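Local coordinates for bifunctional cytochrome P450/NADPH--P450 reductase (Deinococcus aerius, PDB 7F3H), which is the heme domain of a self-sufficient cytochrome P450, hydroxylating organic substrates with electrons that in the full-length enzyme probably come from its fused NADPH-dependent reductase, at residues A[111-116]-A[411-416]; A[123-128]-A[156-161]. All blocks are in the same frame, centred on the assembly; numbering follows the deposited sequence.

Contact 1 (A[111-116]-A[411-416]). With HEM (protoporphyrin IX containing Fe), chain E.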
ATOM      1  N   PHE A 111      -1.131 -15.461   6.082  1.00 30.63           N
ATOM      2  CA  PHE A 111      -1.631 -14.090   5.939  1.00 34.97           C
ATOM      3  C   PHE A 111      -3.147 -13.996   6.079  1.00 34.12           C
ATOM      4  O   PHE A 111      -3.735 -12.927   5.813  1.00 33.01           O
ATOM      5  CB  PHE A 111      -1.211 -13.511   4.584  1.00 33.16           C
ATOM      6  CG  PHE A 111       0.221 -13.048   4.532  1.00 31.31           C
ATOM      7  CD1 PHE A 111       1.144 -13.737   3.751  1.00 29.91           C
ATOM      8  CD2 PHE A 111       0.624 -11.902   5.198  1.00 29.62           C
ATOM      9  CE1 PHE A 111       2.465 -13.324   3.683  1.00 39.24           C
ATOM     10  CE2 PHE A 111       1.954 -11.466   5.138  1.00 32.76           C
ATOM     11  CZ  PHE A 111       2.879 -12.169   4.375  1.00 36.79           C
ATOM     12  N   SER A 112      -3.799 -15.097   6.428  1.00 32.76           N
ATOM     13  CA  SER A 112      -5.236 -15.118   6.613  1.00 30.83           C
ATOM     14  C   SER A 112      -5.595 -14.455   7.918  1.00 27.65           C
ATOM     15  O   SER A 112      -4.754 -14.282   8.800  1.00 30.87           O
ATOM     16  CB  SER A 112      -5.756 -16.551   6.639  1.00 35.91           C
ATOM     17  OG  SER A 112      -5.209 -17.263   7.745  1.00 38.39           O
ATOM     18  N   GLN A 113      -6.880 -14.113   8.048  1.00 35.12           N
ATOM     19  CA  GLN A 113      -7.366 -13.536   9.293  1.00 29.35           C
ATOM     20  C   GLN A 113      -7.050 -14.422  10.501  1.00 37.15           C
ATOM     21  O   GLN A 113      -6.572 -13.916  11.524  1.00 31.46           O
ATOM     22  CB  GLN A 113      -8.861 -13.245   9.185  1.00 28.82           C
ATOM     23  CG  GLN A 113      -9.387 -12.281  10.240  1.00 28.13           C
ATOM     24  CD  GLN A 113      -8.669 -10.933  10.242  1.00 32.43           C
ATOM     25  OE1 GLN A 113      -8.545 -10.255   9.213  1.00 33.64           O
ATOM     26  NE2 GLN A 113      -8.182 -10.544  11.409  1.00 30.47           N
ATOM     27  N   ARG A 114      -7.334 -15.741  10.437  1.00 36.75           N
ATOM     28  CA  ARG A 114      -7.089 -16.522  11.665  1.00 43.51           C
ATOM     29  C   ARG A 114      -5.593 -16.536  12.037  1.00 39.31           C
ATOM     30  O   ARG A 114      -5.244 -16.848  13.179  1.00 52.61           O
ATOM     31  CB  ARG A 114      -7.734 -17.934  11.685  1.00 44.97           C
ATOM     32  CG  ARG A 114      -7.095 -18.950  10.866  1.00 50.65           C
ATOM     33  CD  ARG A 114      -7.591 -18.807   9.518  1.00 63.34           C
ATOM     34  NE  ARG A 114      -7.223 -19.848   8.541  1.00 73.31           N
ATOM     35  CZ  ARG A 114      -7.540 -19.804   7.253  1.00 74.68           C
ATOM     36  NH1 ARG A 114      -7.173 -20.808   6.452  1.00 71.82           N
ATOM     37  NH2 ARG A 114      -8.398 -18.883   6.800  1.00 73.18           N
ATOM     38  N   ALA A 115      -4.701 -16.191  11.097  1.00 33.06           N
ATOM     39  CA  ALA A 115      -3.272 -16.121  11.435  1.00 34.50           C
ATOM     40  C   ALA A 115      -2.879 -14.827  12.159  1.00 36.24           C
ATOM     41  O   ALA A 115      -1.803 -14.769  12.774  1.00 38.91           O
ATOM     42  CB  ALA A 115      -2.429 -16.275  10.163  1.00 27.42           C
ATOM     43  N   MET A 116      -3.751 -13.811  12.168  1.00 33.59           N
ATOM     44  CA  MET A 116      -3.342 -12.485  12.608  1.00 32.56           C
ATOM     45  C   MET A 116      -3.083 -12.444  14.107  1.00 33.51           C
ATOM     46  O   MET A 116      -2.184 -11.720  14.560  1.00 34.23           O
ATOM     47  CB  MET A 116      -4.412 -11.476  12.198  1.00 29.61           C
ATOM     48  CG  MET A 116      -4.392 -11.198  10.687  1.00 32.91           C
ATOM     49  SD  MET A 116      -2.915 -10.367  10.051  1.00 35.06           S
ATOM     50  CE  MET A 116      -2.218 -11.553   8.893  1.00 31.35           C
ATOM     51  N   ALA A 411      -2.070  -5.599   7.019  1.00 23.22           N
ATOM     52  CA  ALA A 411      -2.116  -4.147   6.946  1.00 26.01           C
ATOM     53  C   ALA A 411      -3.249  -3.599   7.794  1.00 28.00           C
ATOM     54  O   ALA A 411      -3.013  -2.790   8.713  1.00 27.66           O
ATOM     55  CB  ALA A 411      -2.284  -3.701   5.495  1.00 27.00           C
ATOM     56  N   LEU A 412      -4.474  -4.104   7.549  1.00 27.95           N
ATOM     57  CA  LEU A 412      -5.660  -3.580   8.220  1.00 26.39           C
ATOM     58  C   LEU A 412      -5.586  -3.822   9.718  1.00 28.41           C
ATOM     59  O   LEU A 412      -5.960  -2.949  10.514  1.00 31.71           O
ATOM     60  CB  LEU A 412      -6.933  -4.179   7.620  1.00 31.67           C
ATOM     61  CG  LEU A 412      -7.262  -3.675   6.200  1.00 25.19           C
ATOM     62  CD1 LEU A 412      -8.465  -4.420   5.629  1.00 20.96           C
ATOM     63  CD2 LEU A 412      -7.489  -2.161   6.172  1.00 17.85           C
ATOM     64  N   THR A 413      -5.076  -4.979  10.136  1.00 28.33           N
ATOM     65  CA  THR A 413      -4.904  -5.197  11.566  1.00 31.92           C
ATOM     66  C   THR A 413      -3.937  -4.171  12.145  1.00 33.30           C
ATOM     67  O   THR A 413      -4.176  -3.591  13.227  1.00 34.04           O
ATOM     68  CB  THR A 413      -4.405  -6.622  11.815  1.00 32.18           C
ATOM     69  OG1 THR A 413      -5.265  -7.542  11.132  1.00 31.80           O
ATOM     70  CG2 THR A 413      -4.382  -6.973  13.294  1.00 24.03           C
ATOM     71  N   GLU A 414      -2.825  -3.945  11.440  1.00 33.99           N
ATOM     72  CA  GLU A 414      -1.770  -3.118  11.989  1.00 30.00           C
ATOM     73  C   GLU A 414      -2.356  -1.718  12.221  1.00 29.08           C
ATOM     74  O   GLU A 414      -2.176  -1.105  13.278  1.00 28.87           O
ATOM     75  CB  GLU A 414      -0.674  -2.864  10.982  1.00 31.06           C
ATOM     76  CG  GLU A 414       0.679  -2.840  11.657  1.00 43.65           C
ATOM     77  CD  GLU A 414       1.826  -2.158  10.911  1.00 39.94           C
ATOM     78  OE1 GLU A 414       1.589  -1.175  10.180  1.00 57.02           O
ATOM     79  OE2 GLU A 414       2.633  -3.015  10.326  1.00 51.95           O
ATOM     80  N   ALA A 415      -3.064  -1.213  11.199  1.00 27.99           N
ATOM     81  CA  ALA A 415      -3.644   0.137  11.180  1.00 29.86           C
ATOM     82  C   ALA A 415      -4.769   0.300  12.201  1.00 29.63           C
ATOM     83  O   ALA A 415      -4.830   1.314  12.917  1.00 29.89           O
ATOM     84  CB  ALA A 415      -4.171   0.427   9.781  1.00 23.57           C
ATOM     85  N   LYS A 416      -5.690  -0.673  12.266  1.00 26.95           N
ATOM     86  CA  LYS A 416      -6.692  -0.652  13.320  1.00 27.92           C
ATOM     87  C   LYS A 416      -6.029  -0.471  14.684  1.00 27.53           C
ATOM     88  O   LYS A 416      -6.419   0.410  15.459  1.00 28.28           O
ATOM     89  CB  LYS A 416      -7.516  -1.940  13.285  1.00 30.43           C
ATOM     90  CG  LYS A 416      -8.428  -2.077  12.104  1.00 27.60           C
ATOM     91  CD  LYS A 416      -9.114  -3.421  12.141  1.00 29.87           C
ATOM     92  CE  LYS A 416      -9.504  -3.851  10.740  1.00 35.62           C
ATOM     93  NZ  LYS A 416     -10.528  -4.935  10.654  1.00 28.99           N
TER
HETATM   94  CHA HEM E 601      -0.091  -6.765  -3.711  1.00 23.29           C
HETATM   95  CHB HEM E 601       2.152  -7.540   0.530  1.00 25.55           C
HETATM   96  CHC HEM E 601      -0.157  -3.691   2.430  1.00 27.38           C
HETATM   97  CHD HEM E 601      -2.161  -2.757  -1.886  1.00 21.49           C
HETATM   98  C1A HEM E 601       0.704  -7.307  -2.731  1.00 25.76           C
HETATM   99  C2A HEM E 601       1.604  -8.427  -2.905  1.00 29.25           C
HETATM  100  C3A HEM E 601       2.207  -8.681  -1.733  1.00 25.52           C
HETATM  101  C4A HEM E 601       1.763  -7.666  -0.790  1.00 24.07           C
HETATM  102  CMA HEM E 601       3.240  -9.803  -1.455  1.00 19.69           C
HETATM  103  CAA HEM E 601       1.720  -9.237  -4.206  1.00 26.97           C
HETATM  104  CBA HEM E 601       0.747 -10.417  -4.097  1.00 26.10           C
HETATM  105  CGA HEM E 601       0.829 -11.351  -5.305  1.00 31.28           C
HETATM  106  O1A HEM E 601       0.883 -12.586  -5.053  1.00 29.44           O
HETATM  107  O2A HEM E 601       0.953 -10.935  -6.496  1.00 26.62           O
HETATM  108  C1B HEM E 601       1.702  -6.600   1.435  1.00 24.15           C
HETATM  109  C2B HEM E 601       2.061  -6.512   2.845  1.00 23.56           C
HETATM  110  C3B HEM E 601       1.378  -5.478   3.367  1.00 23.47           C
HETATM  111  C4B HEM E 601       0.633  -4.843   2.295  1.00 28.11           C
HETATM  112  CMB HEM E 601       2.986  -7.512   3.568  1.00 18.29           C
HETATM  113  CAB HEM E 601       1.405  -4.858   4.781  1.00 25.68           C
HETATM  114  CBB HEM E 601       2.245  -5.216   5.755  1.00 35.04           C
HETATM  115  C1C HEM E 601      -0.897  -3.083   1.429  1.00 26.63           C
HETATM  116  C2C HEM E 601      -1.786  -1.921   1.565  1.00 28.38           C
HETATM  117  C3C HEM E 601      -2.296  -1.702   0.339  1.00 24.07           C
HETATM  118  C4C HEM E 601      -1.806  -2.698  -0.565  1.00 21.28           C
HETATM  119  CMC HEM E 601      -2.022  -1.106   2.871  1.00 25.84           C
HETATM  120  CAC HEM E 601      -3.279  -0.663  -0.180  1.00 27.07           C
HETATM  121  CBC HEM E 601      -3.829   0.245   0.613  1.00 35.57           C
HETATM  122  C1D HEM E 601      -1.774  -3.753  -2.759  1.00 23.81           C
HETATM  123  C2D HEM E 601      -2.117  -3.831  -4.176  1.00 24.60           C
HETATM  124  C3D HEM E 601      -1.544  -4.937  -4.650  1.00 22.22           C
HETATM  125  C4D HEM E 601      -0.809  -5.594  -3.589  1.00 24.65           C
HETATM  126  CMD HEM E 601      -2.992  -2.841  -4.989  1.00 17.46           C
HETATM  127  CAD HEM E 601      -1.644  -5.398  -6.093  1.00 21.13           C
HETATM  128  CBD HEM E 601      -0.498  -4.693  -6.768  1.00 21.33           C
HETATM  129  CGD HEM E 601      -0.520  -4.916  -8.242  1.00 27.53           C
HETATM  130  O1D HEM E 601       0.569  -4.690  -8.825  1.00 28.68           O
HETATM  131  O2D HEM E 601      -1.587  -5.306  -8.819  1.00 30.36           O
HETATM  132  NA  HEM E 601       0.854  -6.854  -1.438  1.00 23.77           N
HETATM  133  NB  HEM E 601       0.827  -5.583   1.138  1.00 23.11           N
HETATM  134  NC  HEM E 601      -0.929  -3.513   0.109  1.00 21.14           N
HETATM  135  ND  HEM E 601      -0.980  -4.845  -2.440  1.00 20.20           N
HETATM  136 FE   HEM E 601      -0.174  -5.257  -0.673  1.00 28.73          FE

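Contact 2 (A[123-128]-A[156-161])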
ATOM      1  N   MET A 123       2.862  -6.666  16.505  1.00 33.55           N
ATOM      2  CA  MET A 123       2.299  -5.372  16.134  1.00 29.72           C
ATOM      3  C   MET A 123       2.192  -4.479  17.365  1.00 32.60           C
ATOM      4  O   MET A 123       2.583  -3.298  17.345  1.00 36.45           O
ATOM      5  CB  MET A 123       0.935  -5.553  15.472  1.00 32.44           C
ATOM      6  CG  MET A 123       0.931  -6.485  14.261  1.00 29.75           C
ATOM      7  SD  MET A 123      -0.797  -6.761  13.762  1.00 31.64           S
ATOM      8  CE  MET A 123      -0.651  -7.111  12.013  1.00 36.04           C
ATOM      9  N   LEU A 124       1.682  -5.040  18.464  1.00 28.28           N
ATOM     10  CA  LEU A 124       1.509  -4.231  19.661  1.00 29.90           C
ATOM     11  C   LEU A 124       2.851  -3.726  20.161  1.00 30.73           C
ATOM     12  O   LEU A 124       2.985  -2.548  20.537  1.00 33.92           O
ATOM     13  CB  LEU A 124       0.774  -5.029  20.737  1.00 31.16           C
ATOM     14  CG  LEU A 124       0.497  -4.425  22.118  1.00 36.93           C
ATOM     15  CD1 LEU A 124      -0.575  -3.302  22.112  1.00 28.68           C
ATOM     16  CD2 LEU A 124       0.074  -5.571  23.034  1.00 32.34           C
ATOM     17  N   GLU A 125       3.884  -4.562  20.085  1.00 27.35           N
ATOM     18  CA  GLU A 125       5.171  -4.114  20.596  1.00 30.31           C
ATOM     19  C   GLU A 125       5.584  -2.846  19.878  1.00 32.87           C
ATOM     20  O   GLU A 125       6.045  -1.880  20.503  1.00 32.33           O
ATOM     21  CB  GLU A 125       6.231  -5.201  20.440  1.00 27.83           C
ATOM     22  CG  GLU A 125       7.634  -4.788  20.952  1.00 26.21           C
ATOM     23  CD  GLU A 125       8.695  -5.850  20.634  1.00 35.09           C
ATOM     24  OE1 GLU A 125       8.432  -7.066  20.856  1.00 30.69           O
ATOM     25  OE2 GLU A 125       9.780  -5.472  20.134  1.00 31.75           O
ATOM     26  N   VAL A 126       5.414  -2.832  18.550  1.00 29.68           N
ATOM     27  CA  VAL A 126       5.850  -1.669  17.801  1.00 30.72           C
ATOM     28  C   VAL A 126       4.910  -0.492  18.069  1.00 32.65           C
ATOM     29  O   VAL A 126       5.366   0.628  18.337  1.00 30.80           O
ATOM     30  CB  VAL A 126       5.970  -2.010  16.304  1.00 31.18           C
ATOM     31  CG1 VAL A 126       6.401  -0.795  15.549  1.00 29.01           C
ATOM     32  CG2 VAL A 126       6.984  -3.145  16.080  1.00 29.46           C
ATOM     33  N   ALA A 127       3.590  -0.745  18.075  1.00 30.86           N
ATOM     34  CA  ALA A 127       2.631   0.340  18.252  1.00 28.65           C
ATOM     35  C   ALA A 127       2.889   1.081  19.565  1.00 34.48           C
ATOM     36  O   ALA A 127       2.944   2.327  19.596  1.00 37.17           O
ATOM     37  CB  ALA A 127       1.202  -0.210  18.173  1.00 28.39           C
ATOM     38  N   GLN A 128       3.135   0.325  20.645  1.00 34.46           N
ATOM     39  CA  GLN A 128       3.434   0.926  21.944  1.00 34.24           C
ATOM     40  C   GLN A 128       4.675   1.815  21.864  1.00 28.20           C
ATOM     41  O   GLN A 128       4.689   2.923  22.418  1.00 32.86           O
ATOM     42  CB  GLN A 128       3.595  -0.184  22.998  1.00 33.71           C
ATOM     43  CG  GLN A 128       2.253  -0.814  23.416  1.00 25.28           C
ATOM     44  CD  GLN A 128       2.398  -2.003  24.347  1.00 32.69           C
ATOM     45  OE1 GLN A 128       3.341  -2.795  24.240  1.00 37.85           O
ATOM     46  NE2 GLN A 128       1.447  -2.150  25.259  1.00 33.88           N
ATOM     47  N   ILE A 156       6.572  -4.832  10.096  1.00 28.18           N
ATOM     48  CA  ILE A 156       6.731  -5.865   9.096  1.00 28.93           C
ATOM     49  C   ILE A 156       8.079  -6.573   9.288  1.00 28.26           C
ATOM     50  O   ILE A 156       8.160  -7.779   9.088  1.00 28.78           O
ATOM     51  CB  ILE A 156       6.509  -5.286   7.678  1.00 26.38           C
ATOM     52  CG1 ILE A 156       6.167  -6.403   6.707  1.00 35.19           C
ATOM     53  CG2 ILE A 156       7.731  -4.628   7.146  1.00 32.77           C
ATOM     54  CD1 ILE A 156       4.984  -7.267   7.166  1.00 37.15           C
ATOM     55  N   SER A 157       9.125  -5.874   9.769  1.00 27.62           N
ATOM     56  CA  SER A 157      10.439  -6.498  10.006  1.00 29.20           C
ATOM     57  C   SER A 157      10.401  -7.496  11.159  1.00 28.62           C
ATOM     58  O   SER A 157      11.011  -8.573  11.080  1.00 31.49           O
ATOM     59  CB  SER A 157      11.500  -5.426  10.285  1.00 28.52           C
ATOM     60  OG  SER A 157      11.693  -4.556   9.176  1.00 25.96           O
ATOM     61  N   LEU A 158       9.724  -7.137  12.248  1.00 27.43           N
ATOM     62  CA  LEU A 158       9.589  -8.030  13.395  1.00 28.10           C
ATOM     63  C   LEU A 158       8.738  -9.252  13.056  1.00 31.94           C
ATOM     64  O   LEU A 158       9.113 -10.389  13.372  1.00 32.02           O
ATOM     65  CB  LEU A 158       8.954  -7.271  14.562  1.00 24.93           C
ATOM     66  CG  LEU A 158       8.921  -7.921  15.956  1.00 35.74           C
ATOM     67  CD1 LEU A 158      10.323  -8.443  16.391  1.00 33.79           C
ATOM     68  CD2 LEU A 158       8.244  -7.030  17.043  1.00 28.74           C
ATOM     69  N   SER A 159       7.591  -9.044  12.391  1.00 31.90           N
ATOM     70  CA  SER A 159       6.756 -10.187  12.044  1.00 28.97           C
ATOM     71  C   SER A 159       7.355 -10.975  10.906  1.00 33.26           C
ATOM     72  O   SER A 159       7.108 -12.181  10.788  1.00 38.22           O
ATOM     73  CB  SER A 159       5.356  -9.744  11.652  1.00 27.64           C
ATOM     74  OG  SER A 159       4.602  -9.420  12.789  1.00 30.58           O
ATOM     75  N   GLY A 160       8.138 -10.324  10.057  1.00 32.09           N
ATOM     76  CA  GLY A 160       8.644 -10.972   8.877  1.00 30.94           C
ATOM     77  C   GLY A 160       9.835 -11.847   9.179  1.00 35.82           C
ATOM     78  O   GLY A 160       9.829 -13.027   8.807  1.00 35.07           O
ATOM     79  N   PHE A 161      10.861 -11.297   9.844  1.00 27.03           N
ATOM     80  CA  PHE A 161      12.052 -12.099  10.087  1.00 32.75           C
ATOM     81  C   PHE A 161      12.636 -11.828  11.456  1.00 34.19           C
ATOM     82  O   PHE A 161      13.851 -11.911  11.642  1.00 36.26           O
ATOM     83  CB  PHE A 161      13.121 -11.900   8.982  1.00 33.56           C
ATOM     84  CG  PHE A 161      13.606 -10.453   8.764  1.00 33.79           C
ATOM     85  CD1 PHE A 161      12.786  -9.502   8.149  1.00 35.19           C
ATOM     86  CD2 PHE A 161      14.928 -10.083   9.058  1.00 35.27           C
ATOM     87  CE1 PHE A 161      13.239  -8.188   7.903  1.00 31.96           C
ATOM     88  CE2 PHE A 161      15.393  -8.773   8.810  1.00 29.50           C
ATOM     89  CZ  PHE A 161      14.541  -7.825   8.242  1.00 31.08           C
TER

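Contact 1 (A[111-116]-A[411-416])
Thr413 OG1 is the atom on which this contact converges. Its hydrogen bond runs back along its own helix to the carbonyl oxygen of Gln409, a common way for a buried helical threonine to satisfy its hydroxyl, and the 111-116 side packs around it. Met116 folds over the oxygen: OG1 of Thr413 lies 3.8 Å from Met116 CG and equally far from Met116 SD, both van der Waals distances. Met116 sets CG anti to its carbonyl carbon (chi1 -73°) and bends again at chi2 (-66°), a double bend open to the unbranched, flexible methionine chain, which brings the thioether alongside the hydroxyl. Gln113 comes to the same oxygen from its amide end, but Gln113 NE2 stays 4.2 Å from Thr413 OG1, too far for a bond, and is hydrogen-bonded to Tyr309 OH instead. Glutamine's length, with its bend at chi2, lets the amide reach Tyr309 of helix 309-313 from the start of helix 113-137.

Towards the heme both segments have apolar groups. Ala411 CB packs against the porphyrin, 3.7 Å from the heme methyl CMC, its small side chain fitting close to the macrocycle. The ring of Phe111 approaches heme methyl CMB and meets Phe264 edge-to-face, while Phe111 O accepts a hydrogen bond from Gln409 NE2. The contact therefore joins the start of helix 113-137 to helix 408-425, which in P450s follows the loop bearing the cysteine ligand; helix 254-285 packs on Ala411 and Ala415, and helix 309-313 borders Gln113 and Met116.

Contact 2 (A[123-128]-A[156-161])
Within the helical core of the P450 fold, helix 113-137 packs against helix 144-161 through Leu158, which points at Glu125 and Val126. One methyl does the touching. Leu158 CD2 lies 3.8 Å from Glu125 CD and at practically the same distance from both carboxylate oxygens, which places it over the flat group and not at the end of either oxygen. Val126 CG2 adds a looser apolar contact, 4.2 Å from Leu158 CD2, the valine and leucine chains lying antiparallel and passing flank to flank.

Leu158 has CG anti to its backbone nitrogen (chi1 -170°), a torsion that carries the branch out towards helix 113-137. These two helices correspond to helices D and E of the P450 four-helix bundle, completed here by helices 254-285 and 408-425. On its inner side, helix 144-161 turns Ile156 away from the contact and onto the heme, Phe410 and Phe264.

Glutamate suits this partly exposed edge of the interface because its extended chain passes across the leucine at about a right angle and still delivers Glu125 OE1 to a salt bridge with Arg164, a residue that Leu158 also touches. Beta-branched Val126 is compact enough for the buried interface, where it also meets Leu151 and Thr155. Ser159, small and directed toward helix 113-137, ties the two helices by a hydrogen bond between its OG and Gln122 OE1.

How the contacts relate
The centres of the two contacts lie about 12 Å apart on the same side of the chain's centre, and both draw on helix 113-137. Contact 1 uses its first turn, against helix 408-425; contact 2 lies farther along, against helix 144-161, and is nested in the long loop of chain that contact 1 closes. They also meet directly: Met123 SD packs 3.6 Å from Thr413 CG2. One helix thus ties together an element next to it in sequence and another some 270 residues further on. Since Ala411 and Ile156 both belong to the heme pocket, the two interfaces connect parts of the helical core that help enclose the cofactor.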